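Imidazolonepropionase (Unidentified, PDB 2Q09) catalyses the hydrolytic opening of the imidazolone ring of imidazolone-5-propanoate to N-formimidoyl-L-glutamate, the third step of histidine degradation. Local coordinates at residues L328-N333 with Y388-D393; L287-Y292 with A323-L328; W9-P14 with W56-G61; E28-G33 with L42-D47. All blocks are in the same frame, centred on the assembly; numbering follows the deposited sequence.

How the contacts relate
The four contacts form two pairs. Contacts 3 and 4 come first along the chain, their centres about 8 Å apart, with contact 4 nested inside the loop that contact 3 closes. Contact 4 lies in the small sheet of strands 38-44, 30-35, 7-10 and 57-58. Contact 3 starts there and runs past a corner into strand 12-14, which joins strand 63-73 of the barrel side. Contacts 2 and 1 follow in that order within the amidohydrolase barrel domain. They share L328, and their centres are about 11 Å apart. Contact 2 lies next to the iron and inhibitor site; contact 1 is on the surface. The centres of contacts 2 and 4 are about 37 Å apart.

Contact 1: residues L328-N333 with Y388-D393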
loop_
_atom_site.group_PDB
_atom_site.type_symbol
_atom_site.label_atom_id
_atom_site.label_comp_id
_atom_site.label_asym_id
_atom_site.label_seq_id
_atom_site.Cartn_x
_atom_site.Cartn_y
_atom_site.Cartn_z
ATOM N N LEU A 328 5.183 7.665 3.359
ATOM C CA LEU A 328 5.667 6.339 2.998
ATOM C C LEU A 328 7.141 6.265 3.381
ATOM O O LEU A 328 7.619 5.251 3.883
ATOM C CB LEU A 328 5.528 6.080 1.495
ATOM C CG LEU A 328 6.178 4.771 1.020
ATOM C CD1 LEU A 328 5.523 3.585 1.725
ATOM C CD2 LEU A 328 6.038 4.635 -0.493
ATOM N N ARG A 329 7.859 7.354 3.138
ATOM C CA ARG A 329 9.279 7.380 3.455
ATOM C C ARG A 329 9.570 7.230 4.943
ATOM O O ARG A 329 10.579 6.637 5.316
ATOM C CB ARG A 329 9.925 8.644 2.882
ATOM C CG ARG A 329 9.967 8.589 1.348
ATOM C CD ARG A 329 10.596 9.816 0.718
ATOM N NE ARG A 329 12.011 9.938 1.047
ATOM C CZ ARG A 329 12.791 10.909 0.583
ATOM N NH1 ARG A 329 12.284 11.827 -0.231
ATOM N NH2 ARG A 329 14.066 10.982 0.938
HETATM N N MSE A 330 8.684 7.739 5.796
HETATM C CA MSE A 330 8.883 7.603 7.238
HETATM C C MSE A 330 8.764 6.105 7.535
HETATM O O MSE A 330 9.473 5.556 8.382
HETATM C CB MSE A 330 7.806 8.369 8.011
HETATM C CG MSE A 330 7.973 8.336 9.523
HETATM SE SE MSE A 330 9.550 9.338 10.121
HETATM C CE MSE A 330 10.634 7.871 10.741
ATOM N N ALA A 331 7.864 5.442 6.818
ATOM C CA ALA A 331 7.666 4.009 7.006
ATOM C C ALA A 331 8.930 3.249 6.611
ATOM O O ALA A 331 9.300 2.253 7.239
ATOM C CB ALA A 331 6.482 3.520 6.169
HETATM N N MSE A 332 9.583 3.715 5.552
HETATM C CA MSE A 332 10.815 3.083 5.088
HETATM C C MSE A 332 11.894 3.245 6.163
HETATM O O MSE A 332 12.639 2.307 6.470
HETATM C CB MSE A 332 11.272 3.737 3.781
HETATM C CG MSE A 332 10.298 3.508 2.620
HETATM SE SE MSE A 332 10.670 4.606 1.084
HETATM C CE MSE A 332 12.231 3.594 0.414
ATOM N N ASN A 333 11.978 4.448 6.721
ATOM C CA ASN A 333 12.952 4.737 7.769
ATOM C C ASN A 333 12.681 3.838 8.978
ATOM O O ASN A 333 13.604 3.293 9.584
ATOM C CB ASN A 333 12.858 6.213 8.162
ATOM C CG ASN A 333 13.904 6.625 9.174
ATOM O OD1 ASN A 333 13.819 6.281 10.357
ATOM N ND2 ASN A 333 14.910 7.365 8.710
ATOM N N TYR A 388 16.517 7.302 4.329
ATOM C CA TYR A 388 17.231 8.033 5.369
ATOM C C TYR A 388 16.685 9.407 5.759
ATOM O O TYR A 388 16.178 9.578 6.874
ATOM C CB TYR A 388 18.703 8.180 4.961
ATOM C CG TYR A 388 19.618 8.556 6.101
ATOM C CD1 TYR A 388 19.987 7.611 7.055
ATOM C CD2 TYR A 388 20.104 9.857 6.240
ATOM C CE1 TYR A 388 20.826 7.949 8.121
ATOM C CE2 TYR A 388 20.934 10.206 7.296
ATOM C CZ TYR A 388 21.293 9.248 8.230
ATOM O OH TYR A 388 22.115 9.594 9.277
ATOM N N LEU A 389 16.815 10.382 4.859
ATOM C CA LEU A 389 16.362 11.747 5.117
ATOM C C LEU A 389 14.882 11.867 4.781
ATOM O O LEU A 389 14.492 11.756 3.614
ATOM C CB LEU A 389 17.161 12.741 4.265
ATOM C CG LEU A 389 16.828 14.212 4.519
ATOM C CD1 LEU A 389 17.195 14.589 5.939
ATOM C CD2 LEU A 389 17.589 15.071 3.528
ATOM N N ILE A 390 14.078 12.135 5.805
ATOM C CA ILE A 390 12.628 12.217 5.650
ATOM C C ILE A 390 12.026 13.609 5.801
ATOM O O ILE A 390 12.572 14.447 6.508
ATOM C CB ILE A 390 11.950 11.288 6.694
ATOM C CG1 ILE A 390 12.661 9.922 6.733
ATOM C CG2 ILE A 390 10.468 11.131 6.391
ATOM C CD1 ILE A 390 12.634 9.162 5.421
ATOM N N GLY A 391 10.908 13.843 5.113
ATOM C CA GLY A 391 10.201 15.107 5.222
ATOM C C GLY A 391 10.552 16.248 4.284
ATOM O O GLY A 391 9.927 17.301 4.353
ATOM N N VAL A 392 11.540 16.051 3.415
ATOM C CA VAL A 392 11.965 17.094 2.483
ATOM C C VAL A 392 11.574 16.791 1.036
ATOM O O VAL A 392 11.788 15.678 0.547
ATOM C CB VAL A 392 13.506 17.271 2.532
ATOM C CG1 VAL A 392 13.950 18.340 1.553
ATOM C CG2 VAL A 392 13.942 17.625 3.943
ATOM N N ASP A 393 11.004 17.781 0.351
ATOM C CA ASP A 393 10.618 17.607 -1.046
ATOM C C ASP A 393 11.911 17.536 -1.852
ATOM O O ASP A 393 12.721 18.461 -1.822
ATOM C CB ASP A 393 9.772 18.788 -1.536
ATOM C CG ASP A 393 8.364 18.793 -0.956
ATOM O OD1 ASP A 393 7.988 17.825 -0.263
ATOM O OD2 ASP A 393 7.632 19.777 -1.206
#
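The guanidinium of R329 and the amide of N333 are the flat groups here. Both extend from helix 328-339 of the TIM-barrel domain to the loop after helix 385-388. L389 O, V392 O and I390 CD1 surround the guanidinium at oblique positions, none squarely over a face or at an edge. R329 NH2 is 2.8 Å from L389 O, but the angle is too poor for a hydrogen bond. Better partners lie just outside: Q394 OE1 for NH2 and L386 O for NE. The amide makes a weak bond, N333 ND2 to Y388 O at 3.1 Å, with an angle of 124° at the hydrogen. I390 fills the space between these two polar arms. Its CG1 lies 4.0 Å from N333 CB, and the two side chains cross obliquely. Its CG2 meets M330 CB at 4.2 Å. An alanine here would probably open a gap between R329 and N333 and leave the CB atoms of R329, M330 and N333 without this apolar cover. I390 CD1 also approaches R329 O to 3.3 Å, the carbonyl that accepts N333 N within the helix.

Contact 2: residues L287-Y292 with A323-L328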
loop_
_atom_site.group_PDB
_atom_site.type_symbol
_atom_site.label_atom_id
_atom_site.label_comp_id
_atom_site.label_asym_id
_atom_site.label_seq_id
_atom_site.Cartn_x
_atom_site.Cartn_y
_atom_site.Cartn_z
ATOM N N LEU A 287 4.363 -3.364 8.216
ATOM C CA LEU A 287 3.717 -2.096 8.546
ATOM C C LEU A 287 4.339 -1.599 9.844
ATOM O O LEU A 287 3.743 -1.706 10.919
ATOM C CB LEU A 287 2.211 -2.333 8.707
ATOM C CG LEU A 287 1.580 -2.950 7.447
ATOM C CD1 LEU A 287 0.141 -3.353 7.741
ATOM C CD2 LEU A 287 1.616 -1.952 6.294
ATOM N N PRO A 288 5.566 -1.060 9.753
ATOM C CA PRO A 288 6.337 -0.540 10.888
ATOM C C PRO A 288 5.700 0.607 11.668
ATOM O O PRO A 288 5.890 0.721 12.876
ATOM C CB PRO A 288 7.664 -0.138 10.247
ATOM C CG PRO A 288 7.232 0.331 8.886
ATOM C CD PRO A 288 6.243 -0.751 8.478
ATOM N N THR A 289 4.953 1.458 10.979
ATOM C CA THR A 289 4.323 2.603 11.631
ATOM C C THR A 289 3.266 2.200 12.655
ATOM O O THR A 289 3.169 2.808 13.722
ATOM C CB THR A 289 3.706 3.555 10.592
ATOM O OG1 THR A 289 4.734 3.986 9.690
ATOM C CG2 THR A 289 3.113 4.779 11.274
ATOM N N ALA A 290 2.482 1.173 12.334
ATOM C CA ALA A 290 1.455 0.691 13.254
ATOM C C ALA A 290 2.150 0.041 14.455
ATOM O O ALA A 290 1.672 0.117 15.592
ATOM C CB ALA A 290 0.546 -0.331 12.552
ATOM N N PHE A 291 3.273 -0.610 14.187
ATOM C CA PHE A 291 4.056 -1.275 15.223
ATOM C C PHE A 291 4.555 -0.200 16.203
ATOM O O PHE A 291 4.507 -0.372 17.432
ATOM C CB PHE A 291 5.241 -1.985 14.570
ATOM C CG PHE A 291 6.182 -2.630 15.545
ATOM C CD1 PHE A 291 5.919 -3.897 16.049
ATOM C CD2 PHE A 291 7.321 -1.959 15.973
ATOM C CE1 PHE A 291 6.772 -4.490 16.969
ATOM C CE2 PHE A 291 8.192 -2.546 16.898
ATOM C CZ PHE A 291 7.912 -3.815 17.397
ATOM N N TYR A 292 5.049 0.899 15.642
ATOM C CA TYR A 292 5.545 2.034 16.423
ATOM C C TYR A 292 4.449 2.667 17.299
ATOM O O TYR A 292 4.564 2.754 18.529
ATOM C CB TYR A 292 6.102 3.106 15.471
ATOM C CG TYR A 292 6.002 4.524 15.993
ATOM C CD1 TYR A 292 6.926 5.021 16.920
ATOM C CD2 TYR A 292 4.962 5.360 15.581
ATOM C CE1 TYR A 292 6.812 6.323 17.426
ATOM C CE2 TYR A 292 4.831 6.657 16.083
ATOM C CZ TYR A 292 5.754 7.132 17.000
ATOM O OH TYR A 292 5.614 8.405 17.503
ATOM N N ALA A 323 -2.056 4.206 12.802
ATOM C CA ALA A 323 -0.928 4.742 12.048
ATOM C C ALA A 323 -1.316 6.049 11.365
ATOM O O ALA A 323 -1.428 6.104 10.148
ATOM C CB ALA A 323 -0.452 3.723 11.013
ATOM N N PRO A 324 -1.519 7.116 12.153
ATOM C CA PRO A 324 -1.903 8.441 11.654
ATOM C C PRO A 324 -0.750 9.226 11.066
ATOM O O PRO A 324 -0.654 10.424 11.289
ATOM C CB PRO A 324 -2.481 9.117 12.900
ATOM C CG PRO A 324 -1.600 8.561 13.984
ATOM C CD PRO A 324 -1.530 7.092 13.629
ATOM N N ILE A 325 0.112 8.549 10.314
ATOM C CA ILE A 325 1.271 9.199 9.725
ATOM C C ILE A 325 1.256 9.080 8.209
ATOM O O ILE A 325 1.466 8.009 7.648
ATOM C CB ILE A 325 2.566 8.598 10.309
ATOM C CG1 ILE A 325 2.524 8.723 11.839
ATOM C CG2 ILE A 325 3.783 9.322 9.758
ATOM C CD1 ILE A 325 3.637 8.004 12.565
ATOM N N VAL A 326 1.001 10.201 7.550
ATOM C CA VAL A 326 0.922 10.238 6.101
ATOM C C VAL A 326 2.292 10.424 5.476
ATOM O O VAL A 326 2.647 11.511 5.021
ATOM C CB VAL A 326 -0.009 11.363 5.646
ATOM C CG1 VAL A 326 -0.177 11.321 4.129
ATOM C CG2 VAL A 326 -1.368 11.205 6.338
ATOM N N SER A 327 3.057 9.343 5.468
ATOM C CA SER A 327 4.395 9.363 4.908
ATOM C C SER A 327 4.848 7.937 4.614
ATOM O O SER A 327 4.883 7.088 5.511
ATOM C CB SER A 327 5.372 10.005 5.896
ATOM O OG SER A 327 6.687 10.009 5.368
ATOM N N LEU A 328 5.183 7.665 3.359
ATOM C CA LEU A 328 5.667 6.339 2.998
ATOM C C LEU A 328 7.141 6.265 3.381
ATOM O O LEU A 328 7.619 5.251 3.883
ATOM C CB LEU A 328 5.528 6.080 1.495
ATOM C CG LEU A 328 6.178 4.771 1.020
ATOM C CD1 LEU A 328 5.523 3.585 1.725
ATOM C CD2 LEU A 328 6.038 4.635 -0.493
HETATM O O HOH W 1 4.273 6.111 8.084
#
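T289 makes the tight part of this contact. Its methyl CG2 lies 3.5 Å from I325 CD1 and 3.7 Å from A323 CB, bridging the two side chains. The T289 rotamer (chi1 -58°) sets CG2 anti to the backbone N and OG1 anti to the carbonyl carbon, so one branch serves the apolar patch and the other a water. A290 adds a looser touch, its CB 4.4 Å from A323 CB. Outward, toward solvent, the packing thins. There the exposed Y292 brings one ring atom, CE2, to 4.0 Å from I325 CD1, and the two side chains cross at about a right angle. No direct hydrogen bond joins the segments. A water links them instead: it lies 2.7 Å from T289 OG1 and 2.8 Å from S327 O, which it probably serves as donor, with a weak, longer link to I325 O. S327 OG caps M330 N at the start of helix 328-339 and also bonds E133. The iron and inhibitor site is close by: the side chain of A290 is about 7 Å from the iron and about 5 Å from the inhibitor. Helix 288-293 directly follows barrel strand 283-286. A290 touches the metal ligand D317 and H265 of strand 262-265, while P288 and Y292 rest on helix 328-339, which the loop 323-328 leads into.

Contact 3: residues W9-P14 with W56-G61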
loop_
_atom_site.group_PDB
_atom_site.type_symbol
_atom_site.label_atom_id
_atom_site.label_comp_id
_atom_site.label_asym_id
_atom_site.label_seq_id
_atom_site.Cartn_x
_atom_site.Cartn_y
_atom_site.Cartn_z
ATOM N N TRP A 9 14.361 11.464 -21.676
ATOM C CA TRP A 9 15.071 12.032 -20.543
ATOM C C TRP A 9 16.538 11.675 -20.730
ATOM O O TRP A 9 16.915 10.507 -20.648
ATOM C CB TRP A 9 14.541 11.439 -19.230
ATOM C CG TRP A 9 13.268 12.065 -18.789
ATOM C CD1 TRP A 9 13.119 13.045 -17.852
ATOM C CD2 TRP A 9 11.964 11.815 -19.320
ATOM N NE1 TRP A 9 11.803 13.428 -17.771
ATOM C CE2 TRP A 9 11.070 12.688 -18.667
ATOM C CE3 TRP A 9 11.461 10.943 -20.295
ATOM C CZ2 TRP A 9 9.702 12.712 -18.949
ATOM C CZ3 TRP A 9 10.097 10.967 -20.575
ATOM C CH2 TRP A 9 9.240 11.847 -19.908
ATOM N N LEU A 10 17.360 12.681 -20.997
ATOM C CA LEU A 10 18.783 12.454 -21.208
ATOM C C LEU A 10 19.592 12.537 -19.921
ATOM O O LEU A 10 19.222 13.237 -18.976
ATOM C CB LEU A 10 19.338 13.471 -22.209
ATOM C CG LEU A 10 18.835 13.406 -23.653
ATOM C CD1 LEU A 10 19.345 14.613 -24.422
ATOM C CD2 LEU A 10 19.301 12.111 -24.309
ATOM N N ASN A 11 20.710 11.820 -19.910
ATOM C CA ASN A 11 21.623 11.793 -18.783
ATOM C C ASN A 11 20.997 11.509 -17.423
ATOM O O ASN A 11 21.135 12.303 -16.496
ATOM C CB ASN A 11 22.409 13.106 -18.724
ATOM C CG ASN A 11 23.238 13.339 -19.974
ATOM O OD1 ASN A 11 24.017 12.481 -20.380
ATOM N ND2 ASN A 11 23.073 14.503 -20.593
ATOM N N VAL A 12 20.306 10.385 -17.310
ATOM C CA VAL A 12 19.723 9.995 -16.034
ATOM C C VAL A 12 20.569 8.852 -15.480
ATOM O O VAL A 12 21.034 8.001 -16.238
ATOM C CB VAL A 12 18.269 9.492 -16.177
ATOM C CG1 VAL A 12 17.351 10.641 -16.558
ATOM C CG2 VAL A 12 18.197 8.377 -17.192
ATOM N N THR A 13 20.796 8.856 -14.169
ATOM C CA THR A 13 21.548 7.787 -13.511
ATOM C C THR A 13 20.456 6.891 -12.936
ATOM O O THR A 13 19.953 7.124 -11.840
ATOM C CB THR A 13 22.422 8.333 -12.374
ATOM O OG1 THR A 13 23.312 9.327 -12.897
ATOM C CG2 THR A 13 23.231 7.205 -11.743
ATOM N N PRO A 14 20.096 5.833 -13.671
ATOM C CA PRO A 14 19.054 4.887 -13.286
ATOM C C PRO A 14 19.299 3.858 -12.197
ATOM O O PRO A 14 20.247 3.082 -12.258
ATOM C CB PRO A 14 18.718 4.216 -14.610
ATOM C CG PRO A 14 20.087 4.054 -15.202
ATOM C CD PRO A 14 20.728 5.417 -14.937
ATOM N N TRP A 56 13.897 17.162 -25.830
ATOM C CA TRP A 56 14.491 16.108 -25.019
ATOM C C TRP A 56 15.067 16.781 -23.784
ATOM O O TRP A 56 15.841 17.732 -23.892
ATOM C CB TRP A 56 15.595 15.391 -25.807
ATOM C CG TRP A 56 15.063 14.405 -26.812
ATOM C CD1 TRP A 56 13.791 14.344 -27.306
ATOM C CD2 TRP A 56 15.786 13.336 -27.434
ATOM N NE1 TRP A 56 13.673 13.298 -28.185
ATOM C CE2 TRP A 56 14.877 12.658 -28.277
ATOM C CE3 TRP A 56 17.105 12.874 -27.344
ATOM C CZ2 TRP A 56 15.257 11.551 -29.046
ATOM C CZ3 TRP A 56 17.481 11.771 -28.108
ATOM C CH2 TRP A 56 16.554 11.116 -28.940
ATOM N N GLN A 57 14.691 16.294 -22.609
ATOM C CA GLN A 57 15.154 16.894 -21.367
ATOM C C GLN A 57 16.424 16.297 -20.777
ATOM O O GLN A 57 16.496 15.106 -20.504
ATOM C CB GLN A 57 14.029 16.847 -20.338
ATOM C CG GLN A 57 12.782 17.569 -20.798
ATOM C CD GLN A 57 11.776 17.735 -19.688
ATOM O OE1 GLN A 57 11.085 16.790 -19.313
ATOM N NE2 GLN A 57 11.699 18.940 -19.140
ATOM N N ASP A 58 17.422 17.153 -20.574
ATOM C CA ASP A 58 18.713 16.748 -20.020
ATOM C C ASP A 58 18.685 16.815 -18.497
ATOM O O ASP A 58 18.686 17.895 -17.924
ATOM C CB ASP A 58 19.810 17.679 -20.544
ATOM C CG ASP A 58 21.195 17.252 -20.113
ATOM O OD1 ASP A 58 21.316 16.300 -19.320
ATOM O OD2 ASP A 58 22.171 17.880 -20.568
HETATM N N MSE A 59 18.665 15.663 -17.840
HETATM C CA MSE A 59 18.624 15.642 -16.379
HETATM C C MSE A 59 19.995 15.853 -15.750
HETATM O O MSE A 59 20.125 15.922 -14.527
HETATM C CB MSE A 59 18.008 14.331 -15.899
HETATM C CG MSE A 59 16.542 14.181 -16.279
HETATM SE SE MSE A 59 15.435 15.651 -15.620
HETATM C CE MSE A 59 15.296 16.621 -17.287
ATOM N N LYS A 60 21.019 15.955 -16.591
ATOM C CA LYS A 60 22.383 16.193 -16.135
ATOM C C LYS A 60 22.908 15.215 -15.084
ATOM O O LYS A 60 23.591 15.618 -14.135
ATOM C CB LYS A 60 22.506 17.620 -15.598
ATOM C CG LYS A 60 22.026 18.702 -16.566
ATOM C CD LYS A 60 22.492 20.074 -16.090
ATOM C CE LYS A 60 21.954 21.214 -16.939
ATOM N NZ LYS A 60 20.535 21.548 -16.616
ATOM N N GLY A 61 22.598 13.936 -15.250
ATOM C CA GLY A 61 23.087 12.938 -14.316
ATOM C C GLY A 61 22.262 12.664 -13.070
ATOM O O GLY A 61 22.648 11.807 -12.276
#
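W9 and L10 pair in parallel with Q57 and D58 at one border of the small four-stranded sheet. L10 N donates to Q57 O and M59 N donates to L10 O, at 2.7 Å in the second case. The chain turns a corner at N11, whose backbone has positive phi. N11 and V12 both face H30 and form a G1 beta bulge. N11 O accepts G61 N, and T13 OG1 donates to G61 O from above the carbonyl plane, at 2.6 Å.

D58 holds the corner with one oxygen. N11 ND2 meets D58 OD1 at 2.8 Å in a nearly straight bond of 171°. K60 N reaches the same OD1, also at 2.8 Å, from the opposite face of the carboxylate, closing an Asx turn. OD1 is gripped from both faces, which should fix the rotation of the carboxylate.

M59 is a selenomethionine alongside W9 and V12. Its CG is in the indole plane at the ring edge, 3.9 Å from W9 CD1, and 3.6 Å from V12 CG1. The selenium is 5.2 Å from the centroid of the five-membered ring, an edge-on Met-aromatic contact. W9 NE1 is buried without a partner in the model; Q57 OE1 passes at 3.8 Å. On the face that carries L10 and D58, L10 CD2 and CD1 reach W56 CE3.

Strand 30-35 flanks strand 7-10 on its other side through W9 with L32. The indole meets F375 edge to face and lies on strand 395-400, while the backbone of T13 bonds K62 and V64, leading strand 12-14 along strand 63-73.

Contact 4: residues E28-G33 with L42-D47; sequences EPHALG and LVPMQD
A31 CB and the selenium of selenomethionine M45 meet at 3.8 Å in the apolar centre. The M45 chain is bent at both chi2 and chi3, and its CG lies by P29 CB. On the other face of the sheet, L32 and L42 run side by side, with L32 CB 4.0 Å from L42 CD2. Next comes H30. P44 CA sits 3.6 Å from the centre of the imidazole, only 5° off the ring normal, a CH-pi contact. L42 C lies at the ring edge, in plane. H30 ND1 donates to E28 O at 2.6 Å, which helps fix the ring. An alanine here would probably leave P44 CA without its aromatic cover and E28 O without this donor.

Between H30-P44 and L32-L42, A31 and V43 form a hydrogen-bonded pair; just beyond P44, M45 N donates to P29 O at 3.0 Å. At the exposed polar edge, Q46 NE2 reaches the syn lone pair of E28 OE1 at 2.7 Å. The carboxylate and amide planes are 61° apart. A water donates to E28 OE1 and P29 O, and accepts weakly from Q46 N.

Strands 30-33 and 42-44 run at 159°, with A31-V43 flanked by the non-hydrogen-bonded pairs H30-P44 and L32-L42. This alternation marks antiparallel pairing; since strands 30-35 and 38-44 are consecutive, they form a beta hairpin.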
loop_
_atom_site.group_PDB
_atom_site.type_symbol
_atom_site.label_atom_id
_atom_site.label_comp_id
_atom_site.label_asym_id
_atom_site.label_seq_id
_atom_site.Cartn_x
_atom_site.Cartn_y
_atom_site.Cartn_z
ATOM N N GLU A 28 25.165 3.078 -15.254
ATOM C CA GLU A 28 25.856 4.286 -15.686
ATOM C C GLU A 28 24.778 5.190 -16.276
ATOM O O GLU A 28 23.659 4.751 -16.498
ATOM C CB GLU A 28 26.884 3.942 -16.771
ATOM C CG GLU A 28 26.262 3.311 -18.020
ATOM C CD GLU A 28 27.291 2.891 -19.047
ATOM O OE1 GLU A 28 28.041 3.761 -19.527
ATOM O OE2 GLU A 28 27.349 1.690 -19.373
ATOM N N PRO A 29 25.100 6.463 -16.541
ATOM C CA PRO A 29 24.109 7.379 -17.114
ATOM C C PRO A 29 23.454 6.802 -18.370
ATOM O O PRO A 29 24.124 6.216 -19.226
ATOM C CB PRO A 29 24.931 8.627 -17.405
ATOM C CG PRO A 29 25.936 8.616 -16.301
ATOM C CD PRO A 29 26.363 7.165 -16.259
ATOM N N HIS A 30 22.138 6.958 -18.467
ATOM C CA HIS A 30 21.375 6.453 -19.602
ATOM C C HIS A 30 20.432 7.507 -20.155
ATOM O O HIS A 30 20.333 8.617 -19.641
ATOM C CB HIS A 30 20.514 5.253 -19.190
ATOM C CG HIS A 30 21.228 3.938 -19.226
ATOM N ND1 HIS A 30 22.376 3.690 -18.503
ATOM C CD2 HIS A 30 20.941 2.789 -19.882
ATOM C CE1 HIS A 30 22.763 2.442 -18.713
ATOM N NE2 HIS A 30 21.910 1.876 -19.546
ATOM N N ALA A 31 19.732 7.121 -21.215
ATOM C CA ALA A 31 18.736 7.960 -21.859
ATOM C C ALA A 31 17.460 7.142 -21.725
ATOM O O ALA A 31 17.446 5.961 -22.070
ATOM C CB ALA A 31 19.078 8.170 -23.330
ATOM N N LEU A 32 16.401 7.749 -21.206
ATOM C CA LEU A 32 15.141 7.033 -21.038
ATOM C C LEU A 32 14.071 7.635 -21.941
ATOM O O LEU A 32 13.720 8.805 -21.808
ATOM C CB LEU A 32 14.697 7.087 -19.570
ATOM C CG LEU A 32 13.519 6.200 -19.145
ATOM C CD1 LEU A 32 13.386 6.224 -17.631
ATOM C CD2 LEU A 32 12.233 6.683 -19.802
ATOM N N GLY A 33 13.561 6.825 -22.865
ATOM C CA GLY A 33 12.539 7.293 -23.784
ATOM C C GLY A 33 11.220 6.593 -23.529
ATOM O O GLY A 33 11.191 5.408 -23.200
ATOM N N LEU A 42 16.007 2.222 -23.023
ATOM C CA LEU A 42 16.975 2.601 -22.004
ATOM C C LEU A 42 18.337 2.366 -22.628
ATOM O O LEU A 42 18.797 1.232 -22.739
ATOM C CB LEU A 42 16.819 1.739 -20.758
ATOM C CG LEU A 42 15.960 2.343 -19.652
ATOM C CD1 LEU A 42 15.786 1.329 -18.533
ATOM C CD2 LEU A 42 16.634 3.614 -19.134
ATOM N N VAL A 43 18.982 3.455 -23.031
ATOM C CA VAL A 43 20.277 3.388 -23.693
ATOM C C VAL A 43 21.379 4.183 -23.001
ATOM O O VAL A 43 21.214 5.366 -22.709
ATOM C CB VAL A 43 20.162 3.920 -25.133
ATOM C CG1 VAL A 43 21.494 3.766 -25.862
ATOM C CG2 VAL A 43 19.044 3.201 -25.862
ATOM N N PRO A 44 22.522 3.541 -22.731
ATOM C CA PRO A 44 23.630 4.242 -22.078
ATOM C C PRO A 44 24.005 5.483 -22.878
ATOM O O PRO A 44 23.946 5.475 -24.105
ATOM C CB PRO A 44 24.747 3.190 -22.042
ATOM C CG PRO A 44 24.338 2.175 -23.090
ATOM C CD PRO A 44 22.850 2.125 -22.963
HETATM N N MSE A 45 24.372 6.555 -22.185
HETATM C CA MSE A 45 24.733 7.796 -22.852
HETATM C C MSE A 45 25.968 7.693 -23.744
HETATM O O MSE A 45 26.085 8.427 -24.720
HETATM C CB MSE A 45 24.923 8.918 -21.824
HETATM C CG MSE A 45 23.618 9.391 -21.176
HETATM SE SE MSE A 45 22.279 9.965 -22.483
HETATM C CE MSE A 45 23.118 11.659 -22.944
ATOM N N GLN A 46 26.886 6.787 -23.423
ATOM C CA GLN A 46 28.087 6.633 -24.239
ATOM C C GLN A 46 27.745 6.164 -25.649
ATOM O O GLN A 46 28.523 6.353 -26.580
ATOM C CB GLN A 46 29.079 5.665 -23.576
ATOM C CG GLN A 46 28.526 4.294 -23.254
ATOM C CD GLN A 46 29.605 3.323 -22.801
ATOM O OE1 GLN A 46 30.527 3.017 -23.551
ATOM N NE2 GLN A 46 29.499 2.840 -21.572
ATOM N N ASP A 47 26.576 5.550 -25.804
ATOM C CA ASP A 47 26.116 5.072 -27.104
ATOM C C ASP A 47 25.353 6.178 -27.820
ATOM O O ASP A 47 24.589 5.908 -28.742
ATOM C CB ASP A 47 25.180 3.867 -26.941
ATOM C CG ASP A 47 25.884 2.641 -26.401
ATOM O OD1 ASP A 47 26.914 2.793 -25.718
ATOM O OD2 ASP A 47 25.394 1.521 -26.652
HETATM O O HOH W 2 26.991 6.251 -20.160
#